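Local coordinates for alcohol dehydrogenase, zinc-containing (Thermotoga maritima, PDB 1VJ0), which binds two zinc ions and is probably an alcohol dehydrogenase of the medium-chain family, at residues His60-Glu65 with Glu358-Leu363; Cys115-Val120 with Leu126-Lys131; Leu173-Cys178 with Lys348-Arg353; Phe187-Glu192 with Lys322-Ser327. All coordinates share one frame; numbering follows the deposited sequence.

Contact 1 of 4, residues His60-Glu65 with Glu358-Leu363; sequences HMFRGE and EANKAL
F62 holds CG anti to its backbone N (chi1 173°) and L363 holds CG anti to its carbonyl carbon (chi1 -68°); both CB bonds already point to the other segment, and these torsions then place the ring and the leucine branch side by side, although the CA atoms of F62 and L363 are 8.5 Å apart. They meet through single atoms: CD1 of F62 lies 4.1 Å from CD1 of L363. The leucine methyl comes to the phenyl ring obliquely, in an apolar contact limited to one branch of the leucine. N360, one helical turn before L363, adds a looser approach at the next ring atom, its OD1 lying 4.3 Å from CE1 of F62. That OD1 accepts a hydrogen bond from the backbone N of L30. Each residue type fits its place: a flat phenyl covers ground between two helices with no polar group to satisfy, a branched leucine fills the buried side of its helix, and an asparagine at the margin can bond to a passing loop. CE2 of F62 lies 3.9 Å above one face of the R63 guanidinium, offset toward its rim, and R63 is salt-bridged to E367. G64 leaves helical angles with positive phi, closing a Schellman motif. The L363 side chain lies about 8 Å from that of the zinc ligand C55, without touching the site. The contact sets helix 56-62 against the first turn of helix 359-368; A359 and A362 turn to strand 374-377, N360 also meets strand 16-22, and L363 reaches D58 and V59 of helix 56-62.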
# COMPACT_ATOMS: atom_id res chain seq x y z
N HIS A 60 -35.72 6.96 -7.73
CA HIS A 60 -35.77 7.67 -6.48
C HIS A 60 -35.77 9.17 -6.65
O HIS A 60 -36.52 9.87 -5.96
CB HIS A 60 -34.64 7.17 -5.59
CG HIS A 60 -34.72 5.69 -5.37
ND1 HIS A 60 -33.79 4.81 -5.88
CD2 HIS A 60 -35.67 4.93 -4.78
CE1 HIS A 60 -34.14 3.57 -5.58
NE2 HIS A 60 -35.29 3.62 -4.91
N MET A 61 -34.98 9.65 -7.60
CA MET A 61 -34.96 11.06 -7.92
C MET A 61 -36.30 11.51 -8.49
O MET A 61 -36.83 12.54 -8.07
CB MET A 61 -33.82 11.35 -8.91
CG MET A 61 -32.36 11.22 -8.34
SD MET A 61 -31.21 11.42 -9.73
CE MET A 61 -30.12 10.01 -9.52
N PHE A 62 -36.89 10.73 -9.39
CA PHE A 62 -38.23 11.03 -9.94
C PHE A 62 -39.27 11.17 -8.82
O PHE A 62 -40.20 11.99 -8.89
CB PHE A 62 -38.66 9.91 -10.93
CG PHE A 62 -40.07 10.03 -11.42
CD1 PHE A 62 -40.36 10.82 -12.51
CD2 PHE A 62 -41.11 9.33 -10.81
CE1 PHE A 62 -41.64 10.92 -13.00
CE2 PHE A 62 -42.40 9.44 -11.27
CZ PHE A 62 -42.68 10.25 -12.35
N ARG A 63 -39.11 10.34 -7.80
CA ARG A 63 -40.07 10.25 -6.72
C ARG A 63 -39.90 11.35 -5.67
O ARG A 63 -40.73 11.49 -4.79
CB ARG A 63 -39.98 8.88 -6.06
CG ARG A 63 -40.46 7.75 -6.98
CD ARG A 63 -41.72 7.12 -6.54
NE ARG A 63 -42.38 6.31 -7.56
CZ ARG A 63 -43.49 6.64 -8.23
NH1 ARG A 63 -44.08 7.83 -8.05
NH2 ARG A 63 -44.02 5.78 -9.11
N GLY A 64 -38.84 12.13 -5.78
CA GLY A 64 -38.54 13.19 -4.84
C GLY A 64 -37.82 12.73 -3.58
O GLY A 64 -37.98 13.34 -2.52
N GLU A 65 -37.04 11.67 -3.67
CA GLU A 65 -36.41 11.08 -2.49
C GLU A 65 -34.94 11.50 -2.34
O GLU A 65 -34.36 11.31 -1.27
CB GLU A 65 -36.54 9.54 -2.55
CG GLU A 65 -37.97 9.05 -2.32
CD GLU A 65 -38.28 7.59 -2.69
OE1 GLU A 65 -37.47 6.90 -3.35
OE2 GLU A 65 -39.39 7.13 -2.32
N GLU A 358 -40.10 7.48 -24.55
CA GLU A 358 -40.69 6.53 -23.58
C GLU A 358 -39.95 6.47 -22.22
O GLU A 358 -40.04 5.50 -21.47
CB GLU A 358 -40.77 5.17 -24.24
CG GLU A 358 -41.76 5.19 -25.42
CD GLU A 358 -42.14 3.82 -25.93
OE1 GLU A 358 -41.46 2.83 -25.61
OE2 GLU A 358 -43.14 3.70 -26.68
N ALA A 359 -39.25 7.54 -21.90
CA ALA A 359 -38.53 7.60 -20.63
C ALA A 359 -39.44 7.28 -19.41
O ALA A 359 -38.98 6.69 -18.42
CB ALA A 359 -37.76 8.97 -20.47
N ASN A 360 -40.70 7.65 -19.45
CA ASN A 360 -41.57 7.35 -18.30
C ASN A 360 -41.76 5.84 -18.14
O ASN A 360 -41.73 5.30 -17.02
CB ASN A 360 -42.92 8.07 -18.43
CG ASN A 360 -42.79 9.54 -18.18
OD1 ASN A 360 -42.46 9.93 -17.07
ND2 ASN A 360 -43.01 10.37 -19.20
N LYS A 361 -41.92 5.15 -19.28
CA LYS A 361 -42.05 3.68 -19.28
C LYS A 361 -40.75 3.02 -18.82
O LYS A 361 -40.79 2.07 -18.06
CB LYS A 361 -42.45 3.21 -20.70
CG LYS A 361 -42.61 1.71 -20.90
CD LYS A 361 -43.69 1.08 -20.02
N ALA A 362 -39.60 3.52 -19.27
CA ALA A 362 -38.32 3.05 -18.77
C ALA A 362 -38.23 3.07 -17.25
O ALA A 362 -37.81 2.10 -16.66
CB ALA A 362 -37.18 3.88 -19.34
N LEU A 363 -38.55 4.20 -16.62
CA LEU A 363 -38.55 4.29 -15.16
C LEU A 363 -39.54 3.29 -14.54
O LEU A 363 -39.25 2.67 -13.54
CB LEU A 363 -38.89 5.70 -14.73
CG LEU A 363 -37.83 6.77 -15.06
CD1 LEU A 363 -38.39 8.20 -14.98
CD2 LEU A 363 -36.65 6.66 -14.15

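Contact 2 of 4, residues Cys115-Val120 with Leu126-Lys131; sequences CYWCKV and LCPNRK. With ZN (zinc ion), chain E.
W117 lays its indole against L126 and P128, while C115, C118 and C127 close on a zinc ion beside it. With CG anti to the carbonyl carbon, the indole turns toward the 126-131 loop, and CB of L126 stands over the five-membered ring, 4.0 Å from its centroid and 29° off the normal, a CH-pi contact. Farther along the indole, CE3 meets CD of P128 at 3.6 Å, the compact proline ring crossing obliquely. The opposite face of the indole takes CD2 of Y116. The three cysteines reach the metal by three different torsions: SG of C115 lies between backbone N and carbonyl carbon (chi1 71°), that of C118 beside the backbone N, and that of C127 anti to it. Their SG atoms bind the zinc at 2.3 to 2.4 Å, and C112 completes the four-cysteine site, the structural zinc lobe familiar from medium-chain alcohol dehydrogenases. Backbone N-H groups steady the sulfurs and would probably offset part of the thiolate charge: C118 N points almost straight at C115 SG (3.4 Å, 170°), an N-cap bond of helix 116-119, and N129 N reaches C127 SG at 3.3 Å. Replacing W117 with an alanine would probably leave L126 and P128 without the surface they pack on and strip R290 O of the second subunit of the hydrogen bond from NE1. R266 of that subunit also makes a cation-pi contact with Y116.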
# COMPACT_ATOMS: atom_id res chain seq x y z
N CYS A 115 -10.01 21.51 -3.34
CA CYS A 115 -10.25 21.27 -1.94
C CYS A 115 -9.29 20.24 -1.36
O CYS A 115 -8.46 19.65 -2.08
CB CYS A 115 -11.69 20.83 -1.72
SG CYS A 115 -11.99 19.19 -2.34
N TYR A 116 -9.41 20.01 -0.07
CA TYR A 116 -8.63 19.02 0.65
C TYR A 116 -8.70 17.66 -0.03
O TYR A 116 -7.70 16.97 -0.16
CB TYR A 116 -9.12 18.88 2.08
CG TYR A 116 -8.44 17.80 2.92
CD1 TYR A 116 -7.23 18.06 3.58
CD2 TYR A 116 -8.95 16.54 2.99
CE1 TYR A 116 -6.60 17.08 4.32
CE2 TYR A 116 -8.33 15.56 3.70
CZ TYR A 116 -7.17 15.81 4.38
OH TYR A 116 -6.60 14.80 5.15
N TRP A 117 -9.91 17.25 -0.42
CA TRP A 117 -10.06 15.93 -0.97
C TRP A 117 -9.49 15.81 -2.37
O TRP A 117 -8.87 14.78 -2.69
CB TRP A 117 -11.50 15.45 -0.91
CG TRP A 117 -11.98 15.17 0.48
CD1 TRP A 117 -11.84 14.01 1.19
CD2 TRP A 117 -12.67 16.07 1.34
NE1 TRP A 117 -12.42 14.14 2.43
CE2 TRP A 117 -12.95 15.38 2.55
CE3 TRP A 117 -13.12 17.41 1.22
CZ2 TRP A 117 -13.61 15.98 3.63
CZ3 TRP A 117 -13.77 18.00 2.32
CH2 TRP A 117 -14.03 17.27 3.47
N CYS A 118 -9.74 16.82 -3.21
CA CYS A 118 -9.20 16.83 -4.55
C CYS A 118 -7.66 16.98 -4.54
O CYS A 118 -6.99 16.39 -5.35
CB CYS A 118 -9.79 17.96 -5.36
SG CYS A 118 -11.57 17.81 -5.76
N LYS A 119 -7.10 17.76 -3.62
CA LYS A 119 -5.67 18.13 -3.72
C LYS A 119 -4.74 17.55 -2.66
O LYS A 119 -3.54 17.47 -2.91
CB LYS A 119 -5.50 19.66 -3.76
CG LYS A 119 -5.84 20.27 -5.13
CD LYS A 119 -4.65 20.01 -6.10
CE LYS A 119 -4.80 20.65 -7.47
NZ LYS A 119 -5.10 22.12 -7.41
N VAL A 120 -5.24 17.18 -1.50
CA VAL A 120 -4.37 16.78 -0.42
C VAL A 120 -4.50 15.29 -0.22
O VAL A 120 -3.50 14.58 -0.30
CB VAL A 120 -4.62 17.52 0.87
CG1 VAL A 120 -3.70 17.02 1.96
CG2 VAL A 120 -4.42 19.06 0.70
N LEU A 126 -14.78 12.18 -3.02
CA LEU A 126 -15.29 12.82 -1.78
C LEU A 126 -15.40 14.37 -1.79
O LEU A 126 -15.74 14.99 -0.79
CB LEU A 126 -14.48 12.38 -0.54
CG LEU A 126 -14.35 10.87 -0.32
CD1 LEU A 126 -13.48 10.50 0.86
CD2 LEU A 126 -15.71 10.27 -0.22
N CYS A 127 -15.17 14.97 -2.93
CA CYS A 127 -15.20 16.42 -3.06
C CYS A 127 -16.61 16.90 -2.67
O CYS A 127 -17.60 16.38 -3.15
CB CYS A 127 -14.90 16.78 -4.50
SG CYS A 127 -15.14 18.53 -4.88
N PRO A 128 -16.73 17.84 -1.74
CA PRO A 128 -18.05 18.33 -1.37
C PRO A 128 -18.72 19.20 -2.46
O PRO A 128 -19.86 19.59 -2.30
CB PRO A 128 -17.77 19.17 -0.11
CG PRO A 128 -16.30 19.59 -0.25
CD PRO A 128 -15.64 18.51 -1.03
N ASN A 129 -18.00 19.54 -3.54
CA ASN A 129 -18.51 20.47 -4.54
C ASN A 129 -18.74 19.72 -5.82
O ASN A 129 -18.71 20.30 -6.89
CB ASN A 129 -17.46 21.57 -4.79
CG ASN A 129 -17.10 22.36 -3.53
OD1 ASN A 129 -17.97 22.93 -2.90
ND2 ASN A 129 -15.79 22.43 -3.18
N ARG A 130 -18.93 18.41 -5.73
CA ARG A 130 -19.03 17.52 -6.91
C ARG A 130 -20.36 17.75 -7.66
O ARG A 130 -21.44 17.75 -7.07
CB ARG A 130 -18.91 16.07 -6.42
CG ARG A 130 -18.79 15.00 -7.44
CD ARG A 130 -18.41 13.61 -6.86
NE ARG A 130 -18.66 12.62 -7.87
CZ ARG A 130 -19.83 12.00 -8.05
NH1 ARG A 130 -20.87 12.20 -7.22
NH2 ARG A 130 -19.95 11.17 -9.06
N LYS A 131 -20.23 18.01 -8.96
CA LYS A 131 -21.31 18.40 -9.86
C LYS A 131 -21.56 17.23 -10.81
O LYS A 131 -20.61 16.77 -11.48
CB LYS A 131 -20.89 19.61 -10.70
CG LYS A 131 -20.79 20.90 -9.95
CD LYS A 131 -20.48 22.04 -10.92
ZN ZN E . -12.89 19.26 -4.51

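Contact 3 of 4, residues Leu173-Cys178 with Lys348-Arg353; sequences LAMAMC and KLITHR
M175 extends from helix 170-188 over L349 and I350, its sulfur touching the first and its methyl the second. SD lies 3.9 Å from CB of L349 and 4.0 Å from CD2 of the same leucine. The two side chains cross at about a right angle. CE turns to I350, where CG1 and CD1 are each 4.1 Å away. A bend at the last torsion (chi3 66°) makes this possible: the chain runs out straight as far as the sulfur and then folds its methyl aside. An unbranched, flexible thioether suits a spot where two differently shaped neighbours must be met at once. The contact joins the long helix 170-188 to the turn leading into strand 352-355, which pairs in parallel with strand 374-377 in the mixed sheet that probably belongs to the GroES-like catalytic part. F210, which packs on both M175 and L349, comes from helix 206-217 of the Rossmann-type part, so the contact probably lies where the two parts meet. Putting an alanine at M175 would probably open a gap beside L349 and I350, where SD and CE now lie, and leave both side chains looser against the helix. I375 of strand 374-377 meets I350. The M175 side chain also lies about 4 Å from that of E78, which binds a zinc ion together with C55, H77 and C178.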
# COMPACT_ATOMS: atom_id res chain seq x y z
N LEU A 173 -21.06 0.66 -22.45
CA LEU A 173 -20.27 1.70 -21.80
C LEU A 173 -21.13 2.67 -20.98
O LEU A 173 -20.77 3.02 -19.86
CB LEU A 173 -19.44 2.50 -22.81
CG LEU A 173 -18.28 1.69 -23.39
CD1 LEU A 173 -17.59 2.51 -24.47
CD2 LEU A 173 -17.32 1.28 -22.28
N ALA A 174 -22.23 3.11 -21.54
CA ALA A 174 -23.13 4.01 -20.79
C ALA A 174 -23.53 3.41 -19.43
O ALA A 174 -23.35 4.06 -18.35
CB ALA A 174 -24.34 4.37 -21.61
N MET A 175 -23.99 2.18 -19.44
CA MET A 175 -24.36 1.51 -18.18
C MET A 175 -23.18 1.37 -17.21
O MET A 175 -23.32 1.55 -16.00
CB MET A 175 -24.97 0.15 -18.51
CG MET A 175 -24.78 -0.84 -17.40
SD MET A 175 -25.40 -2.42 -17.85
CE MET A 175 -24.31 -2.93 -19.16
N ALA A 176 -22.00 1.09 -17.74
CA ALA A 176 -20.81 0.81 -16.96
C ALA A 176 -20.36 2.00 -16.13
O ALA A 176 -19.69 1.85 -15.10
CB ALA A 176 -19.66 0.46 -17.90
N MET A 177 -20.72 3.17 -16.61
CA MET A 177 -20.22 4.43 -16.07
C MET A 177 -20.66 4.58 -14.63
O MET A 177 -19.96 5.20 -13.82
CB MET A 177 -20.84 5.60 -16.83
CG MET A 177 -20.49 5.68 -18.27
SD MET A 177 -18.79 6.20 -18.38
CE MET A 177 -17.88 4.62 -18.22
N CYS A 178 -21.83 4.06 -14.33
CA CYS A 178 -22.33 4.21 -12.99
C CYS A 178 -22.02 2.96 -12.17
O CYS A 178 -21.00 2.96 -11.41
CB CYS A 178 -23.83 4.45 -13.03
SG CYS A 178 -24.43 4.58 -11.38
N LYS A 348 -25.38 -8.74 -21.77
CA LYS A 348 -26.46 -9.53 -21.23
C LYS A 348 -27.30 -8.81 -20.14
O LYS A 348 -28.43 -9.20 -19.85
CB LYS A 348 -25.92 -10.87 -20.70
CG LYS A 348 -25.26 -11.78 -21.77
CD LYS A 348 -24.78 -13.09 -21.15
CE LYS A 348 -24.01 -13.93 -22.15
NZ LYS A 348 -24.90 -14.49 -23.20
N LEU A 349 -26.76 -7.79 -19.52
CA LEU A 349 -27.44 -7.04 -18.50
C LEU A 349 -28.52 -6.11 -19.07
O LEU A 349 -29.46 -5.75 -18.37
CB LEU A 349 -26.43 -6.21 -17.72
CG LEU A 349 -25.63 -6.89 -16.62
CD1 LEU A 349 -24.81 -8.04 -17.12
CD2 LEU A 349 -24.71 -5.88 -15.96
N ILE A 350 -28.41 -5.75 -20.35
CA ILE A 350 -29.38 -4.82 -20.97
C ILE A 350 -30.58 -5.60 -21.41
O ILE A 350 -30.50 -6.39 -22.33
CB ILE A 350 -28.76 -4.02 -22.13
CG1 ILE A 350 -27.60 -3.19 -21.58
CG2 ILE A 350 -29.86 -3.12 -22.80
CD1 ILE A 350 -26.60 -2.73 -22.61
N THR A 351 -31.68 -5.43 -20.70
CA THR A 351 -32.88 -6.20 -20.99
C THR A 351 -33.85 -5.46 -21.84
O THR A 351 -34.71 -6.11 -22.46
CB THR A 351 -33.60 -6.64 -19.71
OG1 THR A 351 -33.76 -5.53 -18.83
CG2 THR A 351 -32.79 -7.68 -18.95
N HIS A 352 -33.75 -4.13 -21.88
CA HIS A 352 -34.73 -3.33 -22.61
C HIS A 352 -34.03 -2.13 -23.25
O HIS A 352 -33.18 -1.51 -22.62
CB HIS A 352 -35.75 -2.79 -21.63
CG HIS A 352 -36.62 -3.85 -21.02
ND1 HIS A 352 -36.21 -4.63 -19.96
CD2 HIS A 352 -37.87 -4.27 -21.34
CE1 HIS A 352 -37.18 -5.48 -19.64
NE2 HIS A 352 -38.20 -5.27 -20.45
N ARG A 353 -34.40 -1.82 -24.47
CA ARG A 353 -33.96 -0.59 -25.14
C ARG A 353 -35.18 0.14 -25.61
O ARG A 353 -35.98 -0.42 -26.36
CB ARG A 353 -33.08 -0.89 -26.34
CG ARG A 353 -31.82 -1.62 -25.99
CD ARG A 353 -30.58 -1.23 -26.79
NE ARG A 353 -30.90 -0.91 -28.17
CZ ARG A 353 -30.60 0.23 -28.82
NH1 ARG A 353 -29.94 1.21 -28.23
NH2 ARG A 353 -30.98 0.36 -30.10

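Contact 4 of 4, residues Phe187-Glu192 with Lys322-Ser327; sequences FDEYPE and KGIWVS
E189 meets K322 and I324 mainly through the carbons of its side chain. Its CG lies 3.7 Å from CD1 of I324, the two chains sliding past each other in opposite directions, while OE1 comes to 3.8 Å from CE of K322. The charged ends stay farther apart, with OE1 4.5 Å from NZ of K322; this is too long for a salt bridge, though the opposite charges probably still attract. The side chains of E189 and K322 cross obliquely, each bent at its second torsion (chi2 -61° in E189, 74° in K322). An isoleucine suits its place by offering an apolar branch to the glutamate methylene, and a lysine by packing its carbons here while NZ is hydrogen-bonded to N318 O and T320 OG1 of the second subunit. K322 lies on strand 320-323, the last strand within this chain of the parallel sheet of the Rossmann-type domain, and E189 at the C-terminal end of the long helix 170-188. Strand 320-323 pairs antiparallel with a strand of the second subunit, so the sheet continues through the interface. In the next shell, F293 of the neighbouring strand 292-296 packs on both E189 and K322. I324 is flanked by S295 of that strand and by H185 and A186 of the long helix, and H185 ND1 is hydrogen-bonded to V326 O.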
# COMPACT_ATOMS: atom_id res chain seq x y z
N PHE A 187 -13.41 -2.85 -5.59
CA PHE A 187 -12.31 -3.79 -5.78
C PHE A 187 -10.96 -3.13 -5.70
O PHE A 187 -10.01 -3.72 -5.14
CB PHE A 187 -12.50 -4.53 -7.11
CG PHE A 187 -13.52 -5.63 -7.04
CD1 PHE A 187 -14.86 -5.37 -7.25
CD2 PHE A 187 -13.12 -6.96 -6.78
CE1 PHE A 187 -15.82 -6.40 -7.16
CE2 PHE A 187 -14.04 -7.99 -6.72
CZ PHE A 187 -15.44 -7.69 -6.88
N ASP A 188 -10.86 -1.90 -6.17
CA ASP A 188 -9.61 -1.15 -6.18
C ASP A 188 -9.15 -0.85 -4.76
O ASP A 188 -7.97 -0.64 -4.54
CB ASP A 188 -9.80 0.17 -6.92
CG ASP A 188 -8.53 0.82 -7.31
OD1 ASP A 188 -7.72 0.20 -8.05
OD2 ASP A 188 -8.29 2.00 -6.97
N GLU A 189 -10.07 -0.81 -3.80
CA GLU A 189 -9.69 -0.52 -2.40
C GLU A 189 -8.98 -1.71 -1.71
O GLU A 189 -8.32 -1.54 -0.70
CB GLU A 189 -10.92 -0.12 -1.58
CG GLU A 189 -11.48 1.23 -1.94
CD GLU A 189 -10.47 2.35 -1.73
OE1 GLU A 189 -9.80 2.41 -0.67
OE2 GLU A 189 -10.28 3.14 -2.65
N TYR A 190 -9.13 -2.91 -2.25
CA TYR A 190 -8.48 -4.12 -1.70
C TYR A 190 -6.94 -4.04 -1.84
O TYR A 190 -6.44 -3.85 -2.94
CB TYR A 190 -8.96 -5.34 -2.48
CG TYR A 190 -8.52 -6.66 -1.88
CD1 TYR A 190 -8.96 -7.04 -0.61
CD2 TYR A 190 -7.78 -7.56 -2.61
CE1 TYR A 190 -8.59 -8.26 -0.07
CE2 TYR A 190 -7.40 -8.80 -2.08
CZ TYR A 190 -7.79 -9.13 -0.81
OH TYR A 190 -7.46 -10.33 -0.28
N PRO A 191 -6.20 -4.13 -0.74
CA PRO A 191 -4.76 -3.83 -0.78
C PRO A 191 -3.83 -4.96 -1.27
O PRO A 191 -2.66 -4.82 -1.12
CB PRO A 191 -4.46 -3.46 0.68
CG PRO A 191 -5.43 -4.26 1.48
CD PRO A 191 -6.68 -4.35 0.64
N GLU A 192 -4.35 -6.07 -1.79
CA GLU A 192 -3.52 -7.17 -2.31
C GLU A 192 -4.04 -7.52 -3.72
O GLU A 192 -5.10 -7.04 -4.13
CB GLU A 192 -3.67 -8.45 -1.45
CG GLU A 192 -3.18 -8.41 -0.02
CD GLU A 192 -1.69 -8.20 0.10
OE1 GLU A 192 -0.89 -8.90 -0.59
OE2 GLU A 192 -1.31 -7.32 0.90
N LYS A 322 -15.02 -1.38 4.56
CA LYS A 322 -14.66 -0.18 3.82
C LYS A 322 -15.88 0.30 3.05
O LYS A 322 -16.31 -0.40 2.16
CB LYS A 322 -13.54 -0.51 2.84
CG LYS A 322 -13.12 0.58 1.88
CD LYS A 322 -12.31 1.64 2.61
CE LYS A 322 -12.46 3.00 1.98
NZ LYS A 322 -11.99 4.11 2.90
N GLY A 323 -16.43 1.48 3.38
CA GLY A 323 -17.54 1.99 2.61
C GLY A 323 -17.04 2.58 1.30
O GLY A 323 -15.94 3.17 1.26
N ILE A 324 -17.85 2.47 0.25
CA ILE A 324 -17.49 2.91 -1.10
C ILE A 324 -18.47 3.99 -1.60
O ILE A 324 -19.69 3.73 -1.73
CB ILE A 324 -17.45 1.70 -2.10
CG1 ILE A 324 -16.57 0.59 -1.56
CG2 ILE A 324 -17.05 2.17 -3.50
CD1 ILE A 324 -15.13 0.93 -1.38
N TRP A 325 -17.96 5.20 -1.81
CA TRP A 325 -18.75 6.29 -2.31
C TRP A 325 -18.38 6.57 -3.78
O TRP A 325 -17.25 6.99 -4.06
CB TRP A 325 -18.54 7.56 -1.47
CG TRP A 325 -19.45 8.65 -1.94
CD1 TRP A 325 -19.11 9.86 -2.49
CD2 TRP A 325 -20.85 8.60 -1.90
NE1 TRP A 325 -20.24 10.57 -2.80
CE2 TRP A 325 -21.33 9.81 -2.44
CE3 TRP A 325 -21.78 7.65 -1.44
CZ2 TRP A 325 -22.69 10.09 -2.57
CZ3 TRP A 325 -23.14 7.91 -1.59
CH2 TRP A 325 -23.57 9.14 -2.14
N VAL A 326 -19.36 6.40 -4.67
CA VAL A 326 -19.23 6.71 -6.09
C VAL A 326 -17.85 6.28 -6.67
O VAL A 326 -17.41 5.15 -6.42
CB VAL A 326 -19.72 8.17 -6.44
CG1 VAL A 326 -21.17 8.37 -5.92
CG2 VAL A 326 -18.83 9.21 -5.90
N SER A 327 -17.26 7.10 -7.52
CA SER A 327 -16.02 6.76 -8.19
C SER A 327 -15.46 8.03 -8.73
O SER A 327 -16.14 9.06 -8.78
CB SER A 327 -16.32 5.81 -9.34
OG SER A 327 -17.33 6.35 -10.16

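How the contacts relate
Contacts 3 and 4 are the buried ones, and both use helix 170-188: contact 3 lies on its first half, which carries a ligand of one zinc, contact 4 at its far end beside the edge strand of the parallel sheet. Contacts 1 and 2 are only partly buried and lie farther from the chain's centre. Purely apolar touching marks contact 3 and nearly so contact 1; strand 352-355 of contact 3 is followed in the chain by helix 359-368 of contact 1. Contact 2 is held by metal and indole, whereas contact 4 mixes methylenes with charge. These last two touch, R130 packing on V326 and L126 on W325, and both meet the second subunit.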